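Local coordinates for protein chitooligosaccharidolytic beta-N-acetylglucosaminidase (Ostrinia furnacalis, PDB 3NSN) that hydrolyses chitooligosaccharides, removing one beta-linked N-acetylglucosamine unit at a time from their non-reducing ends, at residues 426-431 and 447-452. Sequence-based numbering, arbitrary orientation.
Sequences WTTGVD and SNYDAL. With TMX (2-deoxy-2-(trimethylammonio)-beta-D-glucopyranose), chain B; NAG (2-acetamido-2-deoxy-beta-D-glucopyranose), chain C.
The carbonyl of Trp426 meets Tyr449 twice: its O lies in the ring plane at the edge, 3.1 Å from Tyr449 CD1, and takes a weak, bent hydrogen bond from Tyr449 N (3.3 Å, 142°). Two residues on, the Thr428 methyl lies alongside the same ring, CG2 3.6 Å from Tyr449 CE1. The ring of Trp468, essential for chitooligosaccharide binding, also meets that of Tyr449, planes at about 35°. Trp426 CA points a nearly straight C-H at Ser447 O (3.4 Å). Asn448 ND2 reaches Asp450 OD1 (3.1 Å) from above the carboxylate plane and also bonds Asn481; the same OD1 lies 3.4 Å from Thr428 CA. With CG held between backbone N and carbonyl carbon (chi1 65°), the Trp426 indole swings to the sugars: the TMX trimethylammonio carbon C7 sits over one face, 3.5 Å from CZ2, while NAG O6 lies at the edge. An alanine here would probably deprive that cationic group of this indole face and leave the Thr403 carbonyl without the NE1 donor. Both segments follow neighbouring parallel strands of the TIM barrel, 421-425 and 444-446, at the substrate-binding end; the first leads into helix 432-439, the second into a short, weakly bonded helix at about 449-452.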
ATOM      1  N   TRP A 426      23.259  -1.197   9.599  1.00 25.49           N
ATOM      2  CA  TRP A 426      21.837  -1.343   9.916  1.00 26.49           C
ATOM      3  C   TRP A 426      21.551  -1.178  11.410  1.00 27.35           C
ATOM      4  O   TRP A 426      20.489  -1.445  11.873  1.00 27.74           O
ATOM      5  CB  TRP A 426      21.258  -2.659   9.385  1.00 26.26           C
ATOM      6  CG  TRP A 426      21.825  -3.871  10.008  1.00 25.92           C
ATOM      7  CD1 TRP A 426      23.009  -4.390   9.772  1.00 25.02           C
ATOM      8  CD2 TRP A 426      21.216  -4.711  10.971  1.00 25.73           C
ATOM      9  NE1 TRP A 426      23.225  -5.468  10.526  1.00 25.56           N
ATOM     10  CE2 TRP A 426      22.128  -5.702  11.280  1.00 25.42           C
ATOM     11  CE3 TRP A 426      19.991  -4.718  11.606  1.00 25.69           C
ATOM     12  CZ2 TRP A 426      21.869  -6.679  12.183  1.00 25.45           C
ATOM     13  CZ3 TRP A 426      19.738  -5.686  12.501  1.00 25.21           C
ATOM     14  CH2 TRP A 426      20.663  -6.653  12.788  1.00 25.13           C
ATOM     15  N   THR A 427      22.537  -0.747  12.156  1.00 28.26           N
ATOM     16  CA  THR A 427      22.364  -0.467  13.584  1.00 29.27           C
ATOM     17  C   THR A 427      21.676   0.862  13.728  1.00 29.95           C
ATOM     18  O   THR A 427      21.428   1.493  12.781  1.00 29.94           O
ATOM     19  CB  THR A 427      23.692  -0.313  14.338  1.00 29.15           C
ATOM     20  OG1 THR A 427      24.454   0.742  13.777  1.00 29.24           O
ATOM     21  CG2 THR A 427      24.505  -1.535  14.315  1.00 29.36           C
ATOM     22  N   THR A 428      21.403   1.281  14.942  1.00 30.99           N
ATOM     23  CA  THR A 428      20.840   2.589  15.182  1.00 31.88           C
ATOM     24  C   THR A 428      21.917   3.546  14.844  1.00 32.34           C
ATOM     25  O   THR A 428      23.040   3.186  14.792  1.00 32.39           O
ATOM     26  CB  THR A 428      20.379   2.814  16.616  1.00 31.92           C
ATOM     27  OG1 THR A 428      21.490   2.789  17.479  1.00 32.88           O
ATOM     28  CG2 THR A 428      19.438   1.759  17.048  1.00 32.12           C
ATOM     29  N   GLY A 429      21.561   4.780  14.589  1.00 32.88           N
ATOM     30  CA  GLY A 429      22.502   5.738  14.081  1.00 33.60           C
ATOM     31  C   GLY A 429      23.354   6.324  15.161  1.00 34.19           C
ATOM     32  O   GLY A 429      24.177   7.165  14.963  1.00 34.43           O
ATOM     33  N   VAL A 430      23.097   5.860  16.344  1.00 34.65           N
ATOM     34  CA  VAL A 430      23.714   6.384  17.502  1.00 35.03           C
ATOM     35  C   VAL A 430      24.579   5.298  18.184  1.00 35.24           C
ATOM     36  O   VAL A 430      25.154   5.505  19.188  1.00 35.42           O
ATOM     37  CB  VAL A 430      22.560   6.933  18.342  1.00 35.07           C
ATOM     38  CG1 VAL A 430      22.485   6.293  19.596  1.00 34.89           C
ATOM     39  CG2 VAL A 430      22.623   8.398  18.412  1.00 34.97           C
ATOM     40  N   ASP A 431      24.631   4.132  17.577  1.00 35.42           N
ATOM     41  CA  ASP A 431      25.381   3.005  18.061  1.00 35.45           C
ATOM     42  C   ASP A 431      26.854   3.290  17.966  1.00 35.21           C
ATOM     43  O   ASP A 431      27.297   3.901  17.051  1.00 35.19           O
ATOM     44  CB  ASP A 431      25.047   1.782  17.229  1.00 35.70           C
ATOM     45  CG  ASP A 431      25.732   0.527  17.723  1.00 36.35           C
ATOM     46  OD1 ASP A 431      25.014  -0.401  18.036  1.00 37.14           O
ATOM     47  OD2 ASP A 431      26.961   0.470  17.802  1.00 37.80           O
ATOM     48  N   SER A 447      22.222   2.476   6.584  1.00 23.86           N
ATOM     49  CA  SER A 447      20.898   1.895   6.534  1.00 23.98           C
ATOM     50  C   SER A 447      20.339   1.703   7.925  1.00 23.97           C
ATOM     51  O   SER A 447      19.794   0.701   8.220  1.00 23.84           O
ATOM     52  CB  SER A 447      20.905   0.586   5.760  1.00 23.63           C
ATOM     53  OG  SER A 447      21.126   0.831   4.431  1.00 24.49           O
ATOM     54  N   ASN A 448      20.481   2.683   8.785  1.00 24.31           N
ATOM     55  CA  ASN A 448      20.129   2.458  10.145  1.00 24.60           C
ATOM     56  C   ASN A 448      18.670   2.104  10.340  1.00 24.73           C
ATOM     57  O   ASN A 448      17.804   2.697   9.798  1.00 24.81           O
ATOM     58  CB  ASN A 448      20.639   3.582  11.056  1.00 24.75           C
ATOM     59  CG  ASN A 448      20.313   4.931  10.572  1.00 25.05           C
ATOM     60  OD1 ASN A 448      20.688   5.329   9.516  1.00 25.35           O
ATOM     61  ND2 ASN A 448      19.640   5.662  11.389  1.00 25.97           N
ATOM     62  N   TYR A 449      18.436   1.054  11.079  1.00 25.00           N
ATOM     63  CA  TYR A 449      17.121   0.455  11.143  1.00 25.18           C
ATOM     64  C   TYR A 449      16.051   1.339  11.727  1.00 24.96           C
ATOM     65  O   TYR A 449      14.939   1.205  11.383  1.00 24.96           O
ATOM     66  CB  TYR A 449      17.165  -0.916  11.758  1.00 25.48           C
ATOM     67  CG  TYR A 449      17.107  -0.969  13.234  1.00 27.04           C
ATOM     68  CD1 TYR A 449      18.242  -1.046  13.986  1.00 28.41           C
ATOM     69  CD2 TYR A 449      15.911  -0.979  13.872  1.00 28.07           C
ATOM     70  CE1 TYR A 449      18.177  -1.105  15.316  1.00 29.22           C
ATOM     71  CE2 TYR A 449      15.833  -1.046  15.173  1.00 29.62           C
ATOM     72  CZ  TYR A 449      16.961  -1.096  15.899  1.00 30.66           C
ATOM     73  OH  TYR A 449      16.853  -1.140  17.226  1.00 33.40           O
ATOM     74  N   ASP A 450      16.431   2.243  12.606  1.00 24.50           N
ATOM     75  CA  ASP A 450      15.513   3.180  13.246  1.00 24.27           C
ATOM     76  C   ASP A 450      14.952   4.254  12.318  1.00 23.64           C
ATOM     77  O   ASP A 450      13.964   4.854  12.621  1.00 23.81           O
ATOM     78  CB  ASP A 450      16.062   3.745  14.566  1.00 24.49           C
ATOM     79  CG  ASP A 450      17.388   4.453  14.409  1.00 25.47           C
ATOM     80  OD1 ASP A 450      18.189   4.079  13.597  1.00 26.62           O
ATOM     81  OD2 ASP A 450      17.640   5.382  15.119  1.00 28.00           O
ATOM     82  N   ALA A 451      15.616   4.485  11.208  1.00 23.15           N
ATOM     83  CA  ALA A 451      15.195   5.478  10.258  1.00 22.55           C
ATOM     84  C   ALA A 451      14.966   5.031   8.812  1.00 22.16           C
ATOM     85  O   ALA A 451      14.253   5.676   8.054  1.00 21.92           O
ATOM     86  CB  ALA A 451      16.140   6.624  10.280  1.00 22.61           C
ATOM     87  N   LEU A 452      15.638   3.957   8.449  1.00 21.70           N
ATOM     88  CA  LEU A 452      15.732   3.501   7.101  1.00 21.09           C
ATOM     89  C   LEU A 452      15.259   2.107   6.769  1.00 20.85           C
ATOM     90  O   LEU A 452      15.489   1.633   5.696  1.00 20.75           O
ATOM     91  CB  LEU A 452      17.154   3.717   6.641  1.00 21.12           C
ATOM     92  CG  LEU A 452      17.588   4.935   5.828  1.00 21.11           C
ATOM     93  CD1 LEU A 452      16.599   5.993   5.616  1.00 19.91           C
ATOM     94  CD2 LEU A 452      18.872   5.484   6.296  1.00 20.62           C
TER
HETATM   95  C1  TMX B   4      17.031  -8.553   9.908  1.00 22.88           C
HETATM   96  C2  TMX B   4      17.933  -9.069   8.729  1.00 22.92           C
HETATM   97  N2  TMX B   4      19.155  -8.234   8.467  1.00 23.83           N
HETATM   98  C3  TMX B   4      17.082  -9.385   7.450  1.00 22.55           C
HETATM   99  O3  TMX B   4      17.332 -10.734   7.011  1.00 21.98           O
HETATM  100  C4  TMX B   4      15.580  -9.200   7.680  1.00 21.69           C
HETATM  101  O4  TMX B   4      14.901  -9.378   6.429  1.00 21.56           O
HETATM  102  C5  TMX B   4      15.315  -7.795   8.239  1.00 21.98           C
HETATM  103  O5  TMX B   4      16.035  -7.558   9.490  1.00 22.17           O
HETATM  104  C6  TMX B   4      13.825  -7.574   8.486  1.00 21.15           C
HETATM  105  O6  TMX B   4      13.613  -6.199   8.830  1.00 21.91           O
HETATM  106  C7  TMX B   4      20.094  -8.304   9.593  1.00 23.23           C
HETATM  107  C8  TMX B   4      18.878  -6.806   8.235  1.00 22.43           C
HETATM  108  C9  TMX B   4      19.895  -8.725   7.290  1.00 23.09           C
HETATM  109  C1  NAG C   3      14.332 -10.565  14.067  1.00 29.30           C
HETATM  110  C2  NAG C   3      13.537 -10.704  12.759  1.00 27.39           C
HETATM  111  C3  NAG C   3      14.468 -10.633  11.532  1.00 26.59           C
HETATM  112  C4  NAG C   3      15.472  -9.463  11.604  1.00 25.44           C
HETATM  113  C5  NAG C   3      16.133  -9.428  12.991  1.00 26.96           C
HETATM  114  C6  NAG C   3      16.964  -8.162  13.166  1.00 27.34           C
HETATM  115  C7  NAG C   3      11.512 -12.144  12.976  1.00 26.77           C
HETATM  116  C8  NAG C   3      10.724 -10.866  13.214  1.00 24.11           C
HETATM  117  N2  NAG C   3      12.836 -11.999  12.767  1.00 26.24           N
HETATM  118  O3  NAG C   3      13.693 -10.526  10.317  1.00 26.19           O
HETATM  119  O4  NAG C   3      16.451  -9.705  10.586  1.00 23.67           O
HETATM  120  O5  NAG C   3      15.133  -9.382  14.022  1.00 27.51           O
HETATM  121  O6  NAG C   3      17.775  -8.305  14.323  1.00 28.45           O
HETATM  122  O7  NAG C   3      10.933 -13.235  12.990  1.00 28.32           O